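PDB 4QO5: cytochrome c-552/4 domain-containing protein from Ignicoccus hospitalis KIN4/I, which is of unknown function but binds eight c-type hemes and probably carries electrons as a membrane-associated multiheme cytochrome. Local coordinates for residues A[38-52]-A[64-78]. Sequence-based numbering, arbitrary orientation.
With HEC (heme c), chain D.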
ATOM      1  N   TRP A  38     -14.460  23.305 -11.736  1.00 18.62           N
ATOM      2  CA  TRP A  38     -14.451  23.863 -13.091  1.00 18.05           C
ATOM      3  C   TRP A  38     -13.591  25.125 -13.194  1.00 21.11           C
ATOM      4  O   TRP A  38     -12.859  25.308 -14.172  1.00 21.13           O
ATOM      5  CB  TRP A  38     -15.888  24.170 -13.534  1.00 18.26           C
ATOM      6  CG  TRP A  38     -15.954  24.888 -14.861  1.00 20.03           C
ATOM      7  CD1 TRP A  38     -15.801  24.331 -16.105  1.00 21.62           C
ATOM      8  CD2 TRP A  38     -16.163  26.296 -15.076  1.00 20.96           C
ATOM      9  NE1 TRP A  38     -15.911  25.303 -17.076  1.00 22.74           N
ATOM     10  CE2 TRP A  38     -16.128  26.516 -16.474  1.00 22.23           C
ATOM     11  CE3 TRP A  38     -16.368  27.390 -14.227  1.00 24.31           C
ATOM     12  CZ2 TRP A  38     -16.295  27.783 -17.040  1.00 23.35           C
ATOM     13  CZ3 TRP A  38     -16.539  28.648 -14.792  1.00 26.36           C
ATOM     14  CH2 TRP A  38     -16.502  28.833 -16.185  1.00 21.35           C
ATOM     15  N   LEU A  39     -13.666  25.986 -12.181  1.00 22.04           N
ATOM     16  CA  LEU A  39     -12.840  27.201 -12.141  1.00 21.58           C
ATOM     17  C   LEU A  39     -11.331  26.898 -12.200  1.00 21.06           C
ATOM     18  O   LEU A  39     -10.531  27.761 -12.589  1.00 22.62           O
ATOM     19  CB  LEU A  39     -13.152  28.017 -10.870  1.00 24.84           C
ATOM     20  CG  LEU A  39     -14.451  28.824 -10.883  1.00 22.22           C
ATOM     21  CD1 LEU A  39     -14.755  29.344  -9.475  1.00 22.31           C
ATOM     22  CD2 LEU A  39     -14.340  29.985 -11.853  1.00 24.83           C
ATOM     23  N   LYS A  40     -10.942  25.683 -11.813  1.00 19.49           N
ATOM     24  CA  LYS A  40      -9.517  25.319 -11.796  1.00 22.79           C
ATOM     25  C   LYS A  40      -9.058  24.786 -13.141  1.00 21.76           C
ATOM     26  O   LYS A  40      -7.856  24.597 -13.369  1.00 24.14           O
ATOM     27  CB  LYS A  40      -9.214  24.268 -10.723  1.00 25.23           C
ATOM     28  CG  LYS A  40      -9.483  24.716  -9.295  1.00 34.47           C
ATOM     29  CD  LYS A  40      -8.909  23.706  -8.306  1.00 44.82           C
ATOM     30  CE  LYS A  40      -9.750  23.598  -7.036  1.00 52.97           C
ATOM     31  NZ  LYS A  40      -9.731  24.827  -6.189  1.00 50.91           N
ATOM     32  N   SER A  41     -10.006  24.515 -14.030  1.00 20.56           N
ATOM     33  CA  SER A  41      -9.661  23.965 -15.348  1.00 21.78           C
ATOM     34  C   SER A  41      -9.106  25.005 -16.308  1.00 22.84           C
ATOM     35  O   SER A  41      -9.532  26.162 -16.330  1.00 23.26           O
ATOM     36  CB  SER A  41     -10.857  23.271 -16.014  1.00 26.09           C
ATOM     37  OG  SER A  41     -11.821  24.207 -16.439  1.00 27.75           O
ATOM     38  N   LYS A  42      -8.145  24.577 -17.123  1.00 20.15           N
ATOM     39  CA  LYS A  42      -7.651  25.437 -18.186  1.00 21.01           C
ATOM     40  C   LYS A  42      -8.796  25.839 -19.113  1.00 21.35           C
ATOM     41  O   LYS A  42      -8.830  26.948 -19.629  1.00 20.13           O
ATOM     42  CB  LYS A  42      -6.555  24.713 -18.962  1.00 22.30           C
ATOM     43  CG  LYS A  42      -5.766  25.581 -19.918  1.00 29.27           C
ATOM     44  CD  LYS A  42      -4.519  24.798 -20.369  1.00 32.83           C
ATOM     45  CE  LYS A  42      -3.470  25.691 -20.987  1.00 33.99           C
ATOM     46  NZ  LYS A  42      -2.323  24.883 -21.516  1.00 34.48           N
ATOM     47  N   MET A  43      -9.753  24.937 -19.294  1.00 17.63           N
ATOM     48  CA  MET A  43     -10.889  25.201 -20.180  1.00 21.82           C
ATOM     49  C   MET A  43     -11.800  26.362 -19.765  1.00 22.03           C
ATOM     50  O   MET A  43     -12.490  26.938 -20.599  1.00 22.03           O
ATOM     51  CB  MET A  43     -11.708  23.928 -20.359  1.00 22.12           C
ATOM     52  CG  MET A  43     -11.132  23.081 -21.469  1.00 20.20           C
ATOM     53  SD  MET A  43     -12.024  21.565 -21.815  1.00 20.00           S
ATOM     54  CE  MET A  43     -11.600  20.568 -20.399  1.00 18.48           C
ATOM     55  N   ALA A  44     -11.796  26.707 -18.479  1.00 20.40           N
ATOM     56  CA  ALA A  44     -12.614  27.816 -17.997  1.00 20.13           C
ATOM     57  C   ALA A  44     -11.989  29.174 -18.333  1.00 21.28           C
ATOM     58  O   ALA A  44     -12.611  30.219 -18.127  1.00 22.23           O
ATOM     59  CB  ALA A  44     -12.820  27.696 -16.475  1.00 19.37           C
ATOM     60  N   HIS A  45     -10.759  29.156 -18.846  1.00 18.55           N
ATOM     61  CA  HIS A  45      -9.995  30.400 -19.033  1.00 17.24           C
ATOM     62  C   HIS A  45      -9.448  30.606 -20.446  1.00 22.12           C
ATOM     63  O   HIS A  45      -8.807  31.616 -20.726  1.00 25.60           O
ATOM     64  CB  HIS A  45      -8.842  30.431 -18.032  1.00 19.71           C
ATOM     65  CG  HIS A  45      -9.302  30.261 -16.624  1.00 23.65           C
ATOM     66  ND1 HIS A  45      -9.746  31.318 -15.860  1.00 29.98           N
ATOM     67  CD2 HIS A  45      -9.459  29.150 -15.863  1.00 24.79           C
ATOM     68  CE1 HIS A  45     -10.133  30.871 -14.677  1.00 27.62           C
ATOM     69  NE2 HIS A  45      -9.970  29.560 -14.654  1.00 27.42           N
ATOM     70  N   VAL A  46      -9.704  29.654 -21.329  1.00 19.56           N
ATOM     71  CA  VAL A  46      -9.179  29.725 -22.691  1.00 20.90           C
ATOM     72  C   VAL A  46     -10.299  29.423 -23.689  1.00 21.47           C
ATOM     73  O   VAL A  46     -11.040  28.456 -23.517  1.00 22.22           O
ATOM     74  CB  VAL A  46      -8.053  28.703 -22.916  1.00 18.87           C
ATOM     75  CG1 VAL A  46      -7.460  28.838 -24.345  1.00 18.17           C
ATOM     76  CG2 VAL A  46      -6.941  28.851 -21.850  1.00 21.48           C
ATOM     77  N   THR A  47     -10.418  30.237 -24.732  1.00 20.43           N
ATOM     78  CA  THR A  47     -11.383  29.947 -25.801  1.00 23.63           C
ATOM     79  C   THR A  47     -10.691  29.118 -26.897  1.00 21.20           C
ATOM     80  O   THR A  47      -9.460  29.133 -27.004  1.00 19.48           O
ATOM     81  CB  THR A  47     -11.923  31.231 -26.444  1.00 24.38           C
ATOM     82  OG1 THR A  47     -10.912  31.807 -27.283  1.00 22.67           O
ATOM     83  CG2 THR A  47     -12.355  32.234 -25.403  1.00 23.63           C
ATOM     84  N   PRO A  48     -11.471  28.359 -27.684  1.00 22.46           N
ATOM     85  CA  PRO A  48     -10.888  27.611 -28.805  1.00 21.33           C
ATOM     86  C   PRO A  48     -10.125  28.505 -29.776  1.00 25.28           C
ATOM     87  O   PRO A  48      -9.052  28.116 -30.251  1.00 24.01           O
ATOM     88  CB  PRO A  48     -12.120  26.994 -29.475  1.00 22.71           C
ATOM     89  CG  PRO A  48     -13.046  26.745 -28.299  1.00 22.87           C
ATOM     90  CD  PRO A  48     -12.881  27.981 -27.453  1.00 24.60           C
ATOM     91  N   ALA A  49     -10.645  29.699 -30.046  1.00 19.27           N
ATOM     92  CA  ALA A  49      -9.943  30.631 -30.928  1.00 21.90           C
ATOM     93  C   ALA A  49      -8.591  31.081 -30.348  1.00 21.06           C
ATOM     94  O   ALA A  49      -7.620  31.251 -31.089  1.00 23.32           O
ATOM     95  CB  ALA A  49     -10.822  31.832 -31.245  1.00 28.27           C
ATOM     96  N   GLU A  50      -8.536  31.273 -29.030  1.00 20.54           N
ATOM     97  CA  GLU A  50      -7.277  31.598 -28.354  1.00 21.41           C
ATOM     98  C   GLU A  50      -6.293  30.437 -28.374  1.00 24.15           C
ATOM     99  O   GLU A  50      -5.092  30.636 -28.580  1.00 27.04           O
ATOM    100  CB  GLU A  50      -7.541  32.042 -26.904  1.00 25.19           C
ATOM    101  CG  GLU A  50      -8.186  33.426 -26.840  1.00 26.00           C
ATOM    102  CD  GLU A  50      -8.774  33.779 -25.477  1.00 30.49           C
ATOM    103  OE1 GLU A  50      -9.186  34.951 -25.330  1.00 30.52           O
ATOM    104  OE2 GLU A  50      -8.833  32.904 -24.572  1.00 26.59           O
ATOM    105  N   ALA A  51      -6.789  29.223 -28.144  1.00 23.12           N
ATOM    106  CA  ALA A  51      -5.913  28.053 -28.158  1.00 23.31           C
ATOM    107  C   ALA A  51      -5.296  27.868 -29.540  1.00 23.71           C
ATOM    108  O   ALA A  51      -4.122  27.514 -29.661  1.00 24.79           O
ATOM    109  CB  ALA A  51      -6.661  26.816 -27.746  1.00 20.39           C
ATOM    110  N   TRP A  52      -6.081  28.118 -30.582  1.00 21.95           N
ATOM    111  CA  TRP A  52      -5.555  27.991 -31.943  1.00 23.57           C
ATOM    112  C   TRP A  52      -4.466  29.009 -32.319  1.00 27.03           C
ATOM    113  O   TRP A  52      -3.765  28.826 -33.315  1.00 27.25           O
ATOM    114  CB  TRP A  52      -6.680  27.937 -32.998  1.00 25.06           C
ATOM    115  CG  TRP A  52      -7.103  26.517 -33.237  1.00 23.17           C
ATOM    116  CD1 TRP A  52      -8.226  25.900 -32.767  1.00 24.40           C
ATOM    117  CD2 TRP A  52      -6.366  25.524 -33.955  1.00 22.53           C
ATOM    118  NE1 TRP A  52      -8.242  24.585 -33.165  1.00 23.40           N
ATOM    119  CE2 TRP A  52      -7.105  24.329 -33.890  1.00 23.25           C
ATOM    120  CE3 TRP A  52      -5.147  25.529 -34.642  1.00 23.49           C
ATOM    121  CZ2 TRP A  52      -6.672  23.153 -34.493  1.00 22.56           C
ATOM    122  CZ3 TRP A  52      -4.715  24.359 -35.242  1.00 29.96           C
ATOM    123  CH2 TRP A  52      -5.477  23.187 -35.166  1.00 24.94           C
ATOM    124  N   PRO A  64      -9.831  21.525 -36.110  1.00 25.62           N
ATOM    125  CA  PRO A  64      -9.542  22.809 -36.759  1.00 23.18           C
ATOM    126  C   PRO A  64     -10.566  23.875 -36.394  1.00 26.18           C
ATOM    127  O   PRO A  64     -11.743  23.550 -36.269  1.00 26.31           O
ATOM    128  CB  PRO A  64      -9.637  22.475 -38.251  1.00 29.28           C
ATOM    129  CG  PRO A  64      -9.282  21.028 -38.323  1.00 28.88           C
ATOM    130  CD  PRO A  64      -9.848  20.410 -37.074  1.00 27.00           C
ATOM    131  N   LEU A  65     -10.124  25.118 -36.227  1.00 26.40           N
ATOM    132  CA  LEU A  65     -11.011  26.165 -35.740  1.00 27.81           C
ATOM    133  C   LEU A  65     -12.242  26.314 -36.619  1.00 25.79           C
ATOM    134  O   LEU A  65     -13.349  26.476 -36.099  1.00 28.09           O
ATOM    135  CB  LEU A  65     -10.290  27.509 -35.612  1.00 29.48           C
ATOM    136  CG  LEU A  65     -11.078  28.637 -34.932  1.00 27.63           C
ATOM    137  CD1 LEU A  65     -11.502  28.306 -33.489  1.00 24.76           C
ATOM    138  CD2 LEU A  65     -10.245  29.911 -34.955  1.00 33.81           C
ATOM    139  N   ASP A  66     -12.062  26.243 -37.939  1.00 25.45           N
ATOM    140  CA  ASP A  66     -13.200  26.422 -38.837  1.00 28.72           C
ATOM    141  C   ASP A  66     -14.185  25.244 -38.832  1.00 31.28           C
ATOM    142  O   ASP A  66     -15.243  25.312 -39.458  1.00 34.16           O
ATOM    143  CB  ASP A  66     -12.751  26.774 -40.271  1.00 33.04           C
ATOM    144  CG  ASP A  66     -11.893  25.693 -40.917  1.00 43.03           C
ATOM    145  OD1 ASP A  66     -11.692  24.623 -40.311  1.00 46.93           O
ATOM    146  OD2 ASP A  66     -11.427  25.910 -42.058  1.00 53.14           O
ATOM    147  N   GLU A  67     -13.837  24.173 -38.127  1.00 26.00           N
ATOM    148  CA  GLU A  67     -14.729  23.028 -37.976  1.00 26.42           C
ATOM    149  C   GLU A  67     -15.346  22.953 -36.581  1.00 28.21           C
ATOM    150  O   GLU A  67     -16.113  22.039 -36.283  1.00 29.60           O
ATOM    151  CB  GLU A  67     -13.992  21.733 -38.298  1.00 24.50           C
ATOM    152  CG  GLU A  67     -13.488  21.698 -39.748  1.00 34.08           C
ATOM    153  CD  GLU A  67     -12.952  20.338 -40.152  1.00 44.68           C
ATOM    154  OE1 GLU A  67     -13.674  19.334 -39.961  1.00 46.26           O
ATOM    155  OE2 GLU A  67     -11.811  20.274 -40.662  1.00 52.26           O
ATOM    156  N   ILE A  68     -14.974  23.893 -35.717  1.00 23.84           N
ATOM    157  CA  ILE A  68     -15.615  24.027 -34.405  1.00 24.75           C
ATOM    158  C   ILE A  68     -16.791  24.970 -34.622  1.00 26.48           C
ATOM    159  O   ILE A  68     -16.634  25.995 -35.276  1.00 28.28           O
ATOM    160  CB  ILE A  68     -14.648  24.636 -33.372  1.00 23.35           C
ATOM    161  CG1 ILE A  68     -13.468  23.696 -33.122  1.00 21.59           C
ATOM    162  CG2 ILE A  68     -15.353  24.961 -32.043  1.00 24.77           C
ATOM    163  CD1 ILE A  68     -12.450  24.240 -32.099  1.00 19.37           C
ATOM    164  N   PRO A  69     -17.971  24.621 -34.091  1.00 28.31           N
ATOM    165  CA  PRO A  69     -19.160  25.473 -34.283  1.00 29.20           C
ATOM    166  C   PRO A  69     -18.897  26.928 -33.860  1.00 29.10           C
ATOM    167  O   PRO A  69     -18.292  27.182 -32.811  1.00 28.27           O
ATOM    168  CB  PRO A  69     -20.202  24.828 -33.370  1.00 31.88           C
ATOM    169  CG  PRO A  69     -19.785  23.384 -33.266  1.00 30.34           C
ATOM    170  CD  PRO A  69     -18.269  23.397 -33.325  1.00 28.19           C
ATOM    171  N   ALA A  70     -19.339  27.868 -34.687  1.00 31.13           N
ATOM    172  CA  ALA A  70     -19.064  29.293 -34.489  1.00 30.46           C
ATOM    173  C   ALA A  70     -19.420  29.810 -33.098  1.00 28.68           C
ATOM    174  O   ALA A  70     -18.687  30.615 -32.533  1.00 32.06           O
ATOM    175  CB  ALA A  70     -19.777  30.122 -35.558  1.00 34.52           C
ATOM    176  N   ASN A  71     -20.535  29.346 -32.543  1.00 26.93           N
ATOM    177  CA  ASN A  71     -20.950  29.780 -31.212  1.00 28.29           C
ATOM    178  C   ASN A  71     -20.025  29.297 -30.080  1.00 29.30           C
ATOM    179  O   ASN A  71     -20.152  29.749 -28.944  1.00 30.21           O
ATOM    180  CB  ASN A  71     -22.388  29.345 -30.918  1.00 32.97           C
ATOM    181  CG  ASN A  71     -22.509  27.851 -30.677  1.00 40.98           C
ATOM    182  OD1 ASN A  71     -22.020  27.042 -31.460  1.00 41.41           O
ATOM    183  ND2 ASN A  71     -23.157  27.480 -29.582  1.00 55.18           N
ATOM    184  N   LEU A  72     -19.104  28.382 -30.386  1.00 26.70           N
ATOM    185  CA  LEU A  72     -18.184  27.857 -29.374  1.00 26.04           C
ATOM    186  C   LEU A  72     -16.781  28.446 -29.479  1.00 22.16           C
ATOM    187  O   LEU A  72     -15.962  28.260 -28.573  1.00 25.07           O
ATOM    188  CB  LEU A  72     -18.082  26.324 -29.465  1.00 25.23           C
ATOM    189  CG  LEU A  72     -19.345  25.490 -29.221  1.00 29.89           C
ATOM    190  CD1 LEU A  72     -19.096  24.012 -29.492  1.00 24.00           C
ATOM    191  CD2 LEU A  72     -19.853  25.685 -27.802  1.00 30.40           C
ATOM    192  N   ARG A  73     -16.493  29.132 -30.582  1.00 25.24           N
ATOM    193  CA  ARG A  73     -15.116  29.569 -30.859  1.00 27.49           C
ATOM    194  C   ARG A  73     -14.587  30.645 -29.918  1.00 27.67           C
ATOM    195  O   ARG A  73     -13.394  30.659 -29.581  1.00 23.28           O
ATOM    196  CB  ARG A  73     -14.991  30.075 -32.287  1.00 25.69           C
ATOM    197  CG  ARG A  73     -15.168  28.996 -33.327  1.00 29.32           C
ATOM    198  CD  ARG A  73     -15.077  29.551 -34.739  1.00 29.70           C
ATOM    199  NE  ARG A  73     -15.539  28.539 -35.677  1.00 31.39           N
ATOM    200  CZ  ARG A  73     -16.159  28.792 -36.824  1.00 32.68           C
ATOM    201  NH1 ARG A  73     -16.409  30.041 -37.200  1.00 31.36           N
ATOM    202  NH2 ARG A  73     -16.543  27.782 -37.589  1.00 27.25           N
ATOM    203  N   ASN A  74     -15.467  31.550 -29.507  1.00 23.79           N
ATOM    204  CA  ASN A  74     -15.033  32.744 -28.796  1.00 22.87           C
ATOM    205  C   ASN A  74     -15.523  32.834 -27.355  1.00 22.63           C
ATOM    206  O   ASN A  74     -15.547  33.914 -26.769  1.00 24.42           O
ATOM    207  CB  ASN A  74     -15.416  33.999 -29.587  1.00 22.49           C
ATOM    208  CG  ASN A  74     -14.854  33.988 -31.001  1.00 31.51           C
ATOM    209  OD1 ASN A  74     -15.603  33.940 -31.977  1.00 37.65           O
ATOM    210  ND2 ASN A  74     -13.533  34.035 -31.119  1.00 32.05           N
ATOM    211  N   VAL A  75     -15.908  31.695 -26.789  1.00 19.94           N
ATOM    212  CA  VAL A  75     -16.208  31.627 -25.358  1.00 19.53           C
ATOM    213  C   VAL A  75     -15.385  30.530 -24.712  1.00 21.75           C
ATOM    214  O   VAL A  75     -14.947  29.590 -25.394  1.00 21.36           O
ATOM    215  CB  VAL A  75     -17.719  31.401 -25.077  1.00 22.57           C
ATOM    216  CG1 VAL A  75     -18.535  32.607 -25.527  1.00 26.89           C
ATOM    217  CG2 VAL A  75     -18.228  30.128 -25.754  1.00 25.38           C
ATOM    218  N   VAL A  76     -15.150  30.658 -23.402  1.00 19.40           N
ATOM    219  CA  VAL A  76     -14.465  29.608 -22.668  1.00 17.29           C
ATOM    220  C   VAL A  76     -15.402  28.411 -22.599  1.00 17.59           C
ATOM    221  O   VAL A  76     -16.599  28.536 -22.894  1.00 20.73           O
ATOM    222  CB  VAL A  76     -14.008  30.058 -21.251  1.00 22.19           C
ATOM    223  CG1 VAL A  76     -13.011  31.212 -21.361  1.00 21.49           C
ATOM    224  CG2 VAL A  76     -15.218  30.459 -20.371  1.00 22.08           C
ATOM    225  N   VAL A  77     -14.855  27.248 -22.262  1.00 18.65           N
ATOM    226  CA  VAL A  77     -15.623  26.010 -22.265  1.00 18.78           C
ATOM    227  C   VAL A  77     -16.317  25.862 -20.907  1.00 18.07           C
ATOM    228  O   VAL A  77     -15.740  25.310 -19.955  1.00 21.28           O
ATOM    229  CB  VAL A  77     -14.716  24.816 -22.497  1.00 19.34           C
ATOM    230  CG1 VAL A  77     -15.528  23.555 -22.756  1.00 21.96           C
ATOM    231  CG2 VAL A  77     -13.785  25.101 -23.647  1.00 22.87           C
ATOM    232  N   GLY A  78     -17.542  26.377 -20.845  1.00 20.94           N
ATOM    233  CA  GLY A  78     -18.339  26.401 -19.628  1.00 23.06           C
ATOM    234  C   GLY A  78     -19.395  25.310 -19.607  1.00 20.41           C
ATOM    235  O   GLY A  78     -19.457  24.475 -20.515  1.00 20.75           O
TER
HETATM  236 FE   HEC D 603     -10.989  20.488 -23.697  1.00 18.06          FE
HETATM  237  CHA HEC D 603      -7.992  21.921 -22.880  1.00 22.42           C
HETATM  238  CHB HEC D 603     -10.015  17.588 -22.146  1.00 17.22           C
HETATM  239  CHC HEC D 603     -14.072  19.264 -24.179  1.00 19.14           C
HETATM  240  CHD HEC D 603     -11.821  23.193 -25.637  1.00 19.05           C
HETATM  241  NA  HEC D 603      -9.331  19.882 -22.679  1.00 16.38           N
HETATM  242  C1A HEC D 603      -8.198  20.634 -22.452  1.00 19.13           C
HETATM  243  C2A HEC D 603      -7.282  19.859 -21.645  1.00 18.39           C
HETATM  244  C3A HEC D 603      -7.854  18.656 -21.454  1.00 17.01           C
HETATM  245  C4A HEC D 603      -9.146  18.650 -22.100  1.00 17.71           C
HETATM  246  CMA HEC D 603      -7.277  17.456 -20.674  1.00 18.68           C
HETATM  247  CAA HEC D 603      -5.879  20.347 -21.167  1.00 15.21           C
HETATM  248  CBA HEC D 603      -6.017  20.798 -19.708  1.00 16.36           C
HETATM  249  CGA HEC D 603      -4.666  21.102 -19.101  1.00 20.62           C
HETATM  250  O1A HEC D 603      -3.672  21.352 -19.832  1.00 19.83           O
HETATM  251  O2A HEC D 603      -4.593  21.100 -17.848  1.00 18.65           O
HETATM  252  NB  HEC D 603     -11.779  18.784 -23.301  1.00 12.97           N
HETATM  253  C1B HEC D 603     -11.301  17.719 -22.573  1.00 18.50           C
HETATM  254  C2B HEC D 603     -12.352  16.788 -22.331  1.00 18.12           C
HETATM  255  C3B HEC D 603     -13.475  17.330 -22.860  1.00 17.59           C
HETATM  256  C4B HEC D 603     -13.140  18.556 -23.477  1.00 18.88           C
HETATM  257  CMB HEC D 603     -12.124  15.486 -21.535  1.00 21.40           C
HETATM  258  CAB HEC D 603     -14.956  16.956 -22.892  1.00 29.17           C
HETATM  259  CBB HEC D 603     -15.411  16.276 -21.550  1.00 18.97           C
HETATM  260  NC  HEC D 603     -12.619  21.063 -24.760  1.00 17.43           N
HETATM  261  C1C HEC D 603     -13.833  20.452 -24.804  1.00 20.65           C
HETATM  262  C2C HEC D 603     -14.673  21.111 -25.794  1.00 20.82           C
HETATM  263  C3C HEC D 603     -14.126  22.346 -25.913  1.00 25.00           C
HETATM  264  C4C HEC D 603     -12.767  22.239 -25.442  1.00 20.95           C
HETATM  265  CMC HEC D 603     -16.194  20.802 -25.787  1.00 23.36           C
HETATM  266  CAC HEC D 603     -14.538  23.634 -26.695  1.00 39.27           C
HETATM  267  CBC HEC D 603     -16.045  23.931 -26.867  1.00 33.28           C
HETATM  268  ND  HEC D 603     -10.089  22.237 -24.179  1.00 14.31           N
HETATM  269  C1D HEC D 603     -10.619  23.234 -24.978  1.00 21.94           C
HETATM  270  C2D HEC D 603      -9.733  24.356 -25.026  1.00 20.29           C
HETATM  271  C3D HEC D 603      -8.533  23.972 -24.184  1.00 21.94           C
HETATM  272  C4D HEC D 603      -8.818  22.634 -23.706  1.00 19.78           C
HETATM  273  CMD HEC D 603      -9.925  25.687 -25.782  1.00 21.59           C
HETATM  274  CAD HEC D 603      -7.303  24.869 -23.946  1.00 19.95           C
HETATM  275  CBD HEC D 603      -6.261  24.443 -24.983  1.00 21.01           C
HETATM  276  CGD HEC D 603      -5.044  25.336 -24.968  1.00 25.23           C
HETATM  277  O1D HEC D 603      -4.114  25.118 -25.812  1.00 28.11           O
HETATM  278  O2D HEC D 603      -5.010  26.260 -24.120  1.00 26.43           O
HETATM  279  O   HOH W   1     -11.801  33.981 -28.712  1.00 31.38           O
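M43 and V77 meet beside a heme iron and show how an axial ligand can be steadied through its own backbone. M43 SD binds the iron at 2.4 Å, while its CB packs on V77 CB and its carbonyl O accepts a hydrogen bond from V77 N, 2.9 Å away. V77 turns its two methyls to the same heme, CG2 lying 3.4 Å from the methine carbon CHD.

The carbonyl of V77 is gripped in turn by W38: NE1 reaches V77 O at 2.9 Å in a nearly straight bond (166°), the acceptor lying in the indole plane. With CG anti to the backbone N (chi1 174°), the ring is carried out to 64-78, where CZ2 also meets G78 CA, and A44 CB sits over one of its faces. A phenylalanine in place of W38 would probably leave V77 O without this N-H donor and let the segment beside the methionine ligand shift.

Farther along, V76 lays all three side-chain carbons against A44 O, and P48 wedges CD and CG against L72 O. A49 N donates to R73 O in its carbonyl plane, at 2.9 Å. A water joins T47 OG1 to N74 ND2. At the far end L65 CB lies over the five-membered ring of W52, a CH-pi contact 4.2 Å from the ring centroid, while W52 NE1 bonds to T63 O.

Second-shell bonds set these pieces: T47 and E50 form a capping box at the start of helix 48-51, and R73 NE holds I68 O. H114 supplies the other axial ligand, completing the His/Met coordination of a c-type heme, with both segments lining its pocket.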